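Local coordinates for aclacinomycin oxidoreductase (AknOx) (Streptomyces galilaeus, PDB 2IPI), which oxidises the terminal sugar of aclacinomycin N to give aclacinomycin A and then aclacinomycin Y, using a bicovalently bound FAD and molecular oxygen, at residues Cys90-Phe94 with Asn468-Val472; Leu177-Val182 with Val194-Ser198; Phe358-Lys364 with Met424-Asp430. All coordinates share one frame; numbering follows the deposited sequence.

Contact 1 (Cys90-Phe94 with Asn468-Val472); sequences CFEGF and NYPDV. With FAD (flavin-adenine dinucleotide), chain F.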
# COMPACT_ATOMS: atom_id res chain seq x y z
N CYS A 90 8.05 -0.47 5.15
CA CYS A 90 7.17 -0.49 6.31
C CYS A 90 7.04 0.85 7.04
O CYS A 90 8.00 1.29 7.68
CB CYS A 90 7.68 -1.53 7.32
SG CYS A 90 6.32 -2.15 8.36
N PHE A 91 5.89 1.51 6.95
CA PHE A 91 5.79 2.85 7.55
C PHE A 91 6.03 2.86 9.06
O PHE A 91 6.44 3.87 9.63
CB PHE A 91 4.40 3.45 7.29
CG PHE A 91 4.20 3.92 5.86
CD1 PHE A 91 3.06 3.58 5.16
CD2 PHE A 91 5.17 4.71 5.27
CE1 PHE A 91 2.88 4.01 3.85
CE2 PHE A 91 5.02 5.13 3.96
CZ PHE A 91 3.86 4.78 3.27
N GLU A 92 5.77 1.73 9.73
CA GLU A 92 5.92 1.68 11.18
C GLU A 92 7.20 0.97 11.61
O GLU A 92 7.48 0.74 12.78
CB GLU A 92 4.68 1.02 11.79
CG GLU A 92 3.49 1.96 11.85
CD GLU A 92 3.57 2.86 13.09
OE1 GLU A 92 2.50 3.28 13.57
OE2 GLU A 92 4.70 3.15 13.53
N GLY A 93 8.04 0.63 10.63
CA GLY A 93 9.35 0.09 10.93
C GLY A 93 9.36 -1.11 11.86
O GLY A 93 10.30 -1.27 12.63
N PHE A 94 8.32 -1.91 11.80
CA PHE A 94 8.12 -3.15 12.52
C PHE A 94 9.33 -4.08 12.47
O PHE A 94 9.66 -4.70 13.49
CB PHE A 94 6.91 -3.88 11.94
CG PHE A 94 5.56 -3.28 12.20
CD1 PHE A 94 4.49 -3.58 11.37
CD2 PHE A 94 5.32 -2.45 13.28
CE1 PHE A 94 3.23 -3.07 11.61
CE2 PHE A 94 4.07 -1.92 13.52
CZ PHE A 94 3.01 -2.23 12.69
N ASN A 468 -1.51 -1.79 4.70
CA ASN A 468 -0.17 -1.32 4.36
C ASN A 468 0.09 0.10 4.86
O ASN A 468 1.12 0.73 4.58
CB ASN A 468 0.01 -1.38 2.84
CG ASN A 468 0.60 -2.70 2.37
OD1 ASN A 468 0.72 -3.67 3.12
ND2 ASN A 468 0.98 -2.70 1.10
N TYR A 469 -0.87 0.60 5.62
CA TYR A 469 -0.83 1.79 6.42
C TYR A 469 -0.95 1.43 7.90
O TYR A 469 -1.96 1.77 8.52
CB TYR A 469 -1.98 2.74 6.08
CG TYR A 469 -2.07 3.27 4.67
CD1 TYR A 469 -3.22 3.97 4.31
CD2 TYR A 469 -1.08 3.09 3.72
CE1 TYR A 469 -3.38 4.49 3.04
CE2 TYR A 469 -1.22 3.61 2.44
CZ TYR A 469 -2.37 4.30 2.11
OH TYR A 469 -2.54 4.82 0.85
N PRO A 470 0.03 0.74 8.47
CA PRO A 470 -0.06 0.40 9.90
C PRO A 470 -0.06 1.66 10.76
O PRO A 470 0.71 2.56 10.42
CB PRO A 470 1.23 -0.37 10.16
CG PRO A 470 2.16 0.20 9.13
CD PRO A 470 1.29 0.23 7.91
N ASP A 471 -0.89 1.66 11.80
CA ASP A 471 -0.90 2.76 12.77
C ASP A 471 -1.10 2.18 14.18
O ASP A 471 -2.21 1.78 14.53
CB ASP A 471 -2.00 3.75 12.45
CG ASP A 471 -2.07 4.91 13.43
OD1 ASP A 471 -1.05 5.27 14.02
OD2 ASP A 471 -3.18 5.44 13.63
N VAL A 472 -0.02 2.13 14.94
CA VAL A 472 -0.12 1.41 16.22
C VAL A 472 -0.89 2.22 17.24
O VAL A 472 -1.25 1.77 18.32
CB VAL A 472 1.29 0.98 16.64
CG1 VAL A 472 1.98 2.07 17.43
CG2 VAL A 472 1.20 -0.35 17.38
PA FAD F . 9.06 -4.29 4.13
O1A FAD F . 9.37 -3.46 5.23
O2A FAD F . 10.19 -5.15 3.77
O5B FAD F . 7.78 -5.15 4.42
C5B FAD F . 6.62 -4.61 4.91
C4B FAD F . 5.82 -5.68 5.67
O4B FAD F . 5.79 -6.85 4.90
C3B FAD F . 6.53 -6.09 6.97
O3B FAD F . 5.62 -6.56 7.89
C2B FAD F . 7.41 -7.24 6.54
O2B FAD F . 7.79 -8.13 7.56
C1B FAD F . 6.52 -7.87 5.49
N9A FAD F . 7.24 -8.71 4.52
C8A FAD F . 8.30 -8.36 3.78
N7A FAD F . 8.67 -9.37 3.00
C5A FAD F . 7.86 -10.39 3.27
C6A FAD F . 7.77 -11.68 2.77
N6A FAD F . 8.55 -12.03 1.82
N1A FAD F . 6.82 -12.49 3.21
C2A FAD F . 5.97 -12.04 4.11
N3A FAD F . 6.02 -10.82 4.60
C4A FAD F . 6.95 -10.00 4.20
N1 FAD F . 1.21 1.01 -1.05
C2 FAD F . 0.16 0.93 -1.94
O2 FAD F . -0.72 0.19 -1.83
N3 FAD F . 0.17 1.78 -3.02
C4 FAD F . 1.19 2.69 -3.23
O4 FAD F . 1.19 3.34 -4.23
C4X FAD F . 2.25 2.75 -2.33
N5 FAD F . 3.27 3.65 -2.47
C5X FAD F . 4.34 3.65 -1.63
C6 FAD F . 5.41 4.52 -1.85
C7 FAD F . 6.44 4.55 -0.96
C7M FAD F . 7.61 5.42 -1.32
C8 FAD F . 6.49 3.66 0.11
C8M FAD F . 7.78 3.50 0.89
C9 FAD F . 5.43 2.81 0.29
C9A FAD F . 4.33 2.80 -0.54
N10 FAD F . 3.26 1.95 -0.32
C10 FAD F . 2.25 1.89 -1.23
C1' FAD F . 2.92 1.45 1.05
C2' FAD F . 3.57 0.13 1.46
O2' FAD F . 4.61 0.16 2.37
C3' FAD F . 3.98 -0.75 0.30
O3' FAD F . 2.92 -1.00 -0.56
C4' FAD F . 4.66 -1.98 0.98
O4' FAD F . 4.30 -2.21 2.28
C5' FAD F . 6.17 -2.08 0.99
O5' FAD F . 6.56 -3.35 1.40
P FAD F . 8.10 -3.59 1.49
O1P FAD F . 8.43 -4.91 1.08
O2P FAD F . 8.74 -2.60 0.74
O3P FAD F . 8.56 -3.32 2.98
O HOH W 1 3.60 0.48 5.28

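Contact 2 (Leu177-Val182 with Val194-Ser198); sequences LYAVEV and VVATS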
# COMPACT_ATOMS: atom_id res chain seq x y z
N LEU A 177 -3.61 -12.42 -8.33
CA LEU A 177 -2.79 -13.40 -7.65
C LEU A 177 -3.31 -14.82 -7.89
O LEU A 177 -4.42 -15.15 -7.46
CB LEU A 177 -2.85 -13.18 -6.14
CG LEU A 177 -1.79 -13.79 -5.24
CD1 LEU A 177 -0.38 -13.43 -5.66
CD2 LEU A 177 -2.02 -13.30 -3.81
N TYR A 178 -2.51 -15.64 -8.56
CA TYR A 178 -2.84 -17.04 -8.77
C TYR A 178 -2.28 -17.90 -7.65
O TYR A 178 -2.99 -18.77 -7.13
CB TYR A 178 -2.31 -17.54 -10.12
CG TYR A 178 -2.41 -19.05 -10.27
CD1 TYR A 178 -1.26 -19.84 -10.29
CD2 TYR A 178 -3.65 -19.67 -10.40
CE1 TYR A 178 -1.36 -21.22 -10.42
CE2 TYR A 178 -3.76 -21.04 -10.54
CZ TYR A 178 -2.61 -21.80 -10.55
OH TYR A 178 -2.70 -23.17 -10.68
N ALA A 179 -1.02 -17.70 -7.26
CA ALA A 179 -0.44 -18.64 -6.29
C ALA A 179 0.69 -18.03 -5.48
O ALA A 179 1.31 -17.04 -5.89
CB ALA A 179 0.07 -19.88 -7.01
N VAL A 180 0.97 -18.65 -4.34
CA VAL A 180 2.09 -18.16 -3.53
C VAL A 180 2.90 -19.32 -2.95
O VAL A 180 2.32 -20.31 -2.49
CB VAL A 180 1.54 -17.24 -2.42
CG1 VAL A 180 0.65 -18.03 -1.47
CG2 VAL A 180 2.65 -16.54 -1.67
N GLU A 181 4.21 -19.18 -3.02
CA GLU A 181 5.18 -20.06 -2.40
C GLU A 181 5.65 -19.44 -1.09
O GLU A 181 6.11 -18.30 -1.10
CB GLU A 181 6.38 -20.32 -3.33
CG GLU A 181 6.14 -21.34 -4.41
CD GLU A 181 6.78 -21.05 -5.75
OE1 GLU A 181 7.93 -20.61 -5.91
OE2 GLU A 181 6.05 -21.30 -6.72
N VAL A 182 5.48 -20.15 0.00
CA VAL A 182 5.68 -19.65 1.36
C VAL A 182 6.55 -20.58 2.20
O VAL A 182 6.54 -21.80 1.99
CB VAL A 182 4.33 -19.49 2.09
CG1 VAL A 182 4.46 -18.51 3.25
CG2 VAL A 182 3.25 -19.01 1.13
N VAL A 194 5.88 -24.57 1.13
CA VAL A 194 4.54 -24.93 0.71
C VAL A 194 4.09 -24.05 -0.47
O VAL A 194 4.50 -22.90 -0.58
CB VAL A 194 3.46 -24.79 1.79
CG1 VAL A 194 3.92 -25.42 3.10
CG2 VAL A 194 3.10 -23.32 2.00
N VAL A 195 3.23 -24.65 -1.30
CA VAL A 195 2.64 -23.90 -2.41
C VAL A 195 1.14 -23.81 -2.22
O VAL A 195 0.44 -24.78 -1.92
CB VAL A 195 3.00 -24.51 -3.78
CG1 VAL A 195 2.09 -24.03 -4.90
CG2 VAL A 195 4.45 -24.15 -4.10
N ALA A 196 0.64 -22.60 -2.42
CA ALA A 196 -0.77 -22.31 -2.23
C ALA A 196 -1.33 -21.59 -3.45
O ALA A 196 -0.80 -20.56 -3.84
CB ALA A 196 -0.93 -21.51 -0.95
N THR A 197 -2.37 -22.17 -4.01
CA THR A 197 -2.88 -21.69 -5.30
C THR A 197 -4.34 -21.29 -5.16
O THR A 197 -4.97 -21.59 -4.14
CB THR A 197 -2.65 -22.79 -6.36
OG1 THR A 197 -2.34 -22.24 -7.64
CG2 THR A 197 -3.92 -23.59 -6.55
N SER A 198 -4.92 -20.62 -6.15
CA SER A 198 -6.30 -20.16 -6.07
C SER A 198 -7.27 -21.18 -6.65
O SER A 198 -8.45 -20.86 -6.82
CB SER A 198 -6.43 -18.83 -6.80
OG SER A 198 -6.32 -19.00 -8.20
O HOH W 2 -6.26 -16.19 -9.02

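Contact 3 (Phe358-Lys364 with Met424-Asp430); sequences FDRTKSK and MSATWMD. With AKY (methyl (2S,4R)-2-ethyl-2,5,7-trihydroxy-6,11-dioxo-4-{[2,3,6-trideoxy-4-O-{2,6-dideoxy-4-O-[(2S,6S)-6-methyl-5-oxotetrahydro-2h -pyran-2-yl]-alpha-D-lyxo-hexopyranosyl}-3-(dimethylamino)-D-ribo-hexopyranosyl]oxy}-1,2,3,4,6,11-hexahydrotetracene-1-c arboxylate), chain E.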
# COMPACT_ATOMS: atom_id res chain seq x y z
N PHE A 358 14.81 14.30 4.65
CA PHE A 358 13.70 14.23 5.60
C PHE A 358 13.17 12.80 5.63
O PHE A 358 12.21 12.48 4.94
CB PHE A 358 12.58 15.20 5.25
CG PHE A 358 13.05 16.61 4.90
CD1 PHE A 358 13.21 17.58 5.86
CD2 PHE A 358 13.33 16.91 3.57
CE1 PHE A 358 13.63 18.86 5.53
CE2 PHE A 358 13.73 18.19 3.22
CZ PHE A 358 13.88 19.15 4.20
N ASP A 359 13.82 11.96 6.43
CA ASP A 359 13.55 10.53 6.34
C ASP A 359 12.63 10.03 7.46
O ASP A 359 12.24 8.86 7.41
CB ASP A 359 14.85 9.73 6.33
CG ASP A 359 15.61 9.81 7.64
OD1 ASP A 359 16.59 9.05 7.81
OD2 ASP A 359 15.28 10.65 8.50
N ARG A 360 12.29 10.90 8.41
CA ARG A 360 11.42 10.49 9.51
C ARG A 360 9.96 10.76 9.17
O ARG A 360 9.63 11.88 8.76
CB ARG A 360 11.80 11.22 10.80
CG ARG A 360 13.21 11.03 11.31
CD ARG A 360 13.25 11.24 12.82
NE ARG A 360 14.36 10.56 13.46
CZ ARG A 360 14.38 9.59 14.35
NH1 ARG A 360 15.55 9.12 14.78
NH2 ARG A 360 13.28 9.04 14.84
N THR A 361 9.08 9.77 9.32
CA THR A 361 7.67 9.93 9.01
C THR A 361 6.73 9.24 10.00
O THR A 361 7.05 8.27 10.67
CB THR A 361 7.30 9.36 7.62
OG1 THR A 361 7.46 7.93 7.67
CG2 THR A 361 8.21 9.87 6.52
N LYS A 362 5.52 9.77 10.07
CA LYS A 362 4.37 9.18 10.72
C LYS A 362 3.15 9.32 9.83
O LYS A 362 2.87 10.43 9.37
CB LYS A 362 4.12 9.83 12.09
CG LYS A 362 2.98 9.24 12.89
CD LYS A 362 2.81 7.75 12.76
CE LYS A 362 2.77 6.92 14.03
NZ LYS A 362 1.92 5.70 13.83
N SER A 363 2.41 8.24 9.56
CA SER A 363 1.24 8.40 8.70
C SER A 363 0.06 7.53 9.10
O SER A 363 0.15 6.58 9.89
CB SER A 363 1.59 8.15 7.23
OG SER A 363 2.46 7.05 7.11
N LYS A 364 -1.11 7.89 8.55
CA LYS A 364 -2.38 7.25 8.86
C LYS A 364 -3.41 7.50 7.78
O LYS A 364 -3.60 8.63 7.31
CB LYS A 364 -2.94 7.70 10.21
CG LYS A 364 -2.42 9.05 10.65
CD LYS A 364 -2.98 9.44 11.99
CE LYS A 364 -3.24 8.27 12.91
NZ LYS A 364 -2.27 8.14 14.03
N MET A 424 -2.67 10.30 5.51
CA MET A 424 -2.16 11.54 6.11
C MET A 424 -0.82 11.31 6.80
O MET A 424 -0.60 10.28 7.43
CB MET A 424 -3.12 12.13 7.13
CG MET A 424 -4.58 12.08 6.69
SD MET A 424 -5.60 12.84 7.97
CE MET A 424 -7.16 12.91 7.11
N SER A 425 0.06 12.31 6.66
CA SER A 425 1.40 12.20 7.18
C SER A 425 2.00 13.52 7.66
O SER A 425 1.48 14.59 7.34
CB SER A 425 2.33 11.63 6.09
OG SER A 425 2.54 12.59 5.07
N ALA A 426 3.07 13.35 8.40
CA ALA A 426 4.08 14.29 8.82
C ALA A 426 5.44 13.67 8.47
O ALA A 426 5.63 12.47 8.68
CB ALA A 426 4.04 14.60 10.31
N THR A 427 6.29 14.50 7.95
CA THR A 427 7.61 14.15 7.45
C THR A 427 8.62 15.16 7.96
O THR A 427 8.30 16.36 7.89
CB THR A 427 7.63 14.14 5.91
OG1 THR A 427 6.44 13.49 5.44
CG2 THR A 427 8.85 13.38 5.42
N TRP A 428 9.74 14.68 8.47
CA TRP A 428 10.75 15.58 9.05
C TRP A 428 12.15 14.98 9.06
O TRP A 428 12.38 13.85 8.66
CB TRP A 428 10.38 15.99 10.47
CG TRP A 428 10.35 15.02 11.58
CD1 TRP A 428 11.31 14.88 12.56
CD2 TRP A 428 9.34 14.05 11.88
NE1 TRP A 428 10.95 13.88 13.44
CE2 TRP A 428 9.75 13.35 13.05
CE3 TRP A 428 8.13 13.67 11.30
CZ2 TRP A 428 8.99 12.33 13.62
CZ3 TRP A 428 7.38 12.66 11.87
CH2 TRP A 428 7.81 12.00 13.02
N MET A 429 13.09 15.80 9.52
CA MET A 429 14.47 15.34 9.56
C MET A 429 14.99 15.15 10.97
O MET A 429 15.74 14.23 11.29
CB MET A 429 15.40 16.33 8.84
CG MET A 429 16.78 15.72 8.64
SD MET A 429 17.83 16.64 7.50
CE MET A 429 16.76 16.84 6.08
N ASP A 430 14.59 16.06 11.89
CA ASP A 430 15.26 15.94 13.18
C ASP A 430 14.41 15.22 14.24
O ASP A 430 13.26 15.59 14.44
CB ASP A 430 15.71 17.32 13.66
CG ASP A 430 15.80 17.29 15.18
OD1 ASP A 430 16.89 17.01 15.72
OD2 ASP A 430 14.73 17.55 15.76
O15 AKY E . -0.70 4.98 -1.24
C42 AKY E . 0.37 5.62 -1.22
C40 AKY E . 0.72 6.45 -2.47
C38 AKY E . 1.94 7.28 -2.36
C39 AKY E . 1.22 5.88 0.09
C41 AKY E . 0.92 6.12 1.38
O14 AKY E . 2.54 6.31 -0.14
C37 AKY E . 2.60 7.42 -1.03
O13 AKY E . 3.90 7.90 -1.23
C35 AKY E . 4.35 8.84 -0.30
C34 AKY E . 4.40 10.26 -0.87
C36 AKY E . 3.41 10.49 -1.87
O11 AKY E . 5.77 10.68 -1.39
C33 AKY E . 5.64 8.41 0.37
O12 AKY E . 5.67 7.04 1.02
C32 AKY E . 6.79 8.76 -0.35
C31 AKY E . 6.90 10.15 -0.53
O7 AKY E . 8.83 16.18 0.91
C7 AKY E . 10.24 16.40 0.92
C8 AKY E . 10.74 16.45 -0.47
C9 AKY E . 10.49 17.81 -1.07
O9 AKY E . 9.16 18.11 -0.84
C13 AKY E . 10.88 17.78 -2.51
C14 AKY E . 9.94 16.74 -3.12
C20 AKY E . 10.44 17.70 1.63
C19 AKY E . 10.92 18.87 1.02
C10 AKY E . 11.41 18.76 -0.40
C11 AKY E . 11.14 20.03 1.77
C18 AKY E . 10.90 20.03 3.14
C17 AKY E . 10.43 18.87 3.77
C6 AKY E . 10.20 17.74 3.00
O6 AKY E . 9.76 16.60 3.58
C12 AKY E . 11.18 21.20 3.89
O3 AKY E . 11.59 22.25 3.35
C15 AKY E . 11.00 21.17 5.30
C1 AKY E . 11.35 22.30 6.05
C2 AKY E . 11.24 22.31 7.44
C3 AKY E . 10.77 21.16 8.07
C16 AKY E . 10.53 20.00 5.94
C5 AKY E . 10.25 18.85 5.17
O5 AKY E . 9.88 17.76 5.65
C4 AKY E . 10.42 20.03 7.33
O4 AKY E . 9.98 18.94 8.02
O18 AKY E . 6.99 10.93 0.67
C45 AKY E . 8.50 14.87 1.39
C43 AKY E . 12.83 18.20 -0.33
O16 AKY E . 13.17 17.40 0.54
O17 AKY E . 13.78 18.60 -1.23
C44 AKY E . 14.85 19.21 -0.48
O19 AKY E . 9.20 13.84 0.73
C47 AKY E . 6.60 13.20 1.42
N11 AKY E . 6.11 12.67 2.71
C52 AKY E . 4.71 12.56 2.94
C51 AKY E . 6.90 11.68 3.37
C46 AKY E . 7.00 14.66 1.24
C48 AKY E . 7.35 12.30 0.44
C49 AKY E . 8.85 12.45 0.63
C50 AKY E . 9.65 11.38 1.39

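Contact 1 (Cys90-Phe94 with Asn468-Val472)
The Glu92 side chain runs antiparallel to the Pro470 ring, alongside it. The Glu92 methylene CG rests on the proline ring, 3.5 Å from Pro470 CG. The chain bends at chi2 (-82°), which carries the carboxylate past the proline toward the backbone of Val472. There Val472 N gives a hydrogen bond to Glu92 OE1 (3.1 Å, 165° at the hydrogen). The N-H meets the oxygen from above the carboxylate plane, 36° out of it. The same oxygen forms a salt bridge with Lys362. Asp471 OD1 lies 4.1 Å from Glu92 OE1. Lys362 NZ also bridges to Asp471 OD1, and Lys364 holds OD2; these ammonium groups probably offset the repulsion.

Residues Cys90 to Gly93 form a type I turn, closed by a bond from Gly93 N to Cys90 O. The turn belongs to the PCMH-type FAD-binding region, and Asn468-Val472 to the berberine-like C-terminal region. Phe94 CZ comes to Pro470 CB at a slant, 3.6 Å away. Glu92 CB lies over one face of the Phe94 ring, toward its rim, and His513 stacks with that ring.

Phe91 CD1 lies 3.5 Å from Asn468 O. Tyr469 CD2 sits at the Phe91 ring edge, 4.1 Å from CE1. Phe91 CE1 also touches FAD C1'. A water accepts from Phe91 N, donates to Asn468 O and bonds FAD O2'. Asn468 is an FAD-binding residue; its ND2 lies 3.1 Å from FAD O3'. Cys90 N donates to the FAD phosphate oxygen O1A. Tyr469, an active-site proton acceptor, hydrogen-bonds the aclacinomycin ligand through OH.

Contact 2 (Leu177-Val182 with Val194-Ser198)
Strands 177-182 and 194-197 run antiparallel at 166°, their axes 4.6 Å apart at closest approach, and form a beta hairpin at one edge of a five-stranded sheet. Val180 with Ala196 and Val182 with Val194 are hydrogen-bonded pairs. Val180 N reaches Ala196 O at 2.7 Å. Ala179-Thr197 and Glu181-Val195 are non-hydrogen-bonded pairs. Tyr178 and Ala179 form a classic beta bulge opposite Trp226 of the neighbouring strand.

On one face, Val180 CG1 meets Ala196 CB at 3.9 Å, and Val182 CB meets Val194 CG2 at 4.0 Å. Leu207 of helix 205-210 packs on Val194 and Ala196. On the other face, Glu181 and Val195 run alongside each other, with Glu181 CG 3.3 Å from Val195 CG2. The Glu181 carboxylate goes on to Arg224 and Trp226. Tyr178 CG is turned away from its own N (chi1 170°), which lays one ring face against Thr197 OG1. That hydroxyl stands 2.9 Å above the ring plane, offset toward the rim. A water joins Leu177 O to Ser198 OG.

The bond from Ser198 N to Tyr178 O is weak (124°). At this end the pairing is weaker, and a water and the hydroxyl over the Tyr178 ring take part; the Val180-Val182 part has four backbone bonds.

Contact 3 (Phe358-Lys364 with Met424-Asp430)
Strands 360-364 and 424-428 pair antiparallel at the edge of the seven-stranded sheet that carries the aclacinomycin pocket. Six backbone hydrogen bonds link the pairs Arg360-Trp428, Lys362-Ala426 and Lys364-Met424. A classic beta bulge at Asp359 and Arg360, opposite Trp428, leads out of the regular pairing.

Two CH-pi contacts flank this end. Arg360 CB sits over the five-membered ring of Trp428, 3.8 Å from its centroid and 11° off the normal. The arginine chain runs on extended from CG to NE and crosses the indole obliquely. Trp428 NE1 is hydrogen-bonded to Asp434. Met429 CE lies over one face of Phe358, 3.8 Å from the ring centroid. The methionine bends back at chi3 (-50°) to place this methyl, and SD gives an oblique Met-aromatic contact.

The opposite face of Phe358 takes the fused rings of the ligand, with AKY C17 3.3 Å above the plane.

Apolar contact joins the threonines, which run alongside each other with Thr361 CG2 3.7 Å from Thr427 CG2. On the face of Arg360, Lys362 and Lys364, the lysine ammonium groups form salt bridges: Lys362 with Glu92 and Asp471, Lys364 with Asp471.

Within these two strands, Thr427 makes the hydrogen bonds to the ligand. Its O receives a weak one from AKY O4. Thr427 OG1, beside the backbone N (chi1 -43°), is hydrogen-bonded to AKY N11 (2.9 Å), with either atom a possible donor.

Overall arrangement
Contacts 1 and 3 adjoin, with centres about 12 Å apart. Glu92 OE1 meets Lys362 NZ at 2.5 Å, and Asp471 OD2 meets Lys364 NZ at 2.9 Å, so salt bridges tie the two loops to the sheet edge. Phe91 also packs on Ser363. Both contacts contribute residues to the aclacinomycin pocket, and contact 1 also to the FAD pocket: contact 1 holds Asn468 and Tyr469 near the flavin and terminal sugar, and contact 3 holds the amino sugar and ring system. The side chain of Tyr469 is about 5 Å from that of Tyr397. Contact 2 lies apart, its centre about 25 Å from that of contact 1 and 35 Å from that of contact 3, though the side chain of Val182 is about 6 Å from FAD.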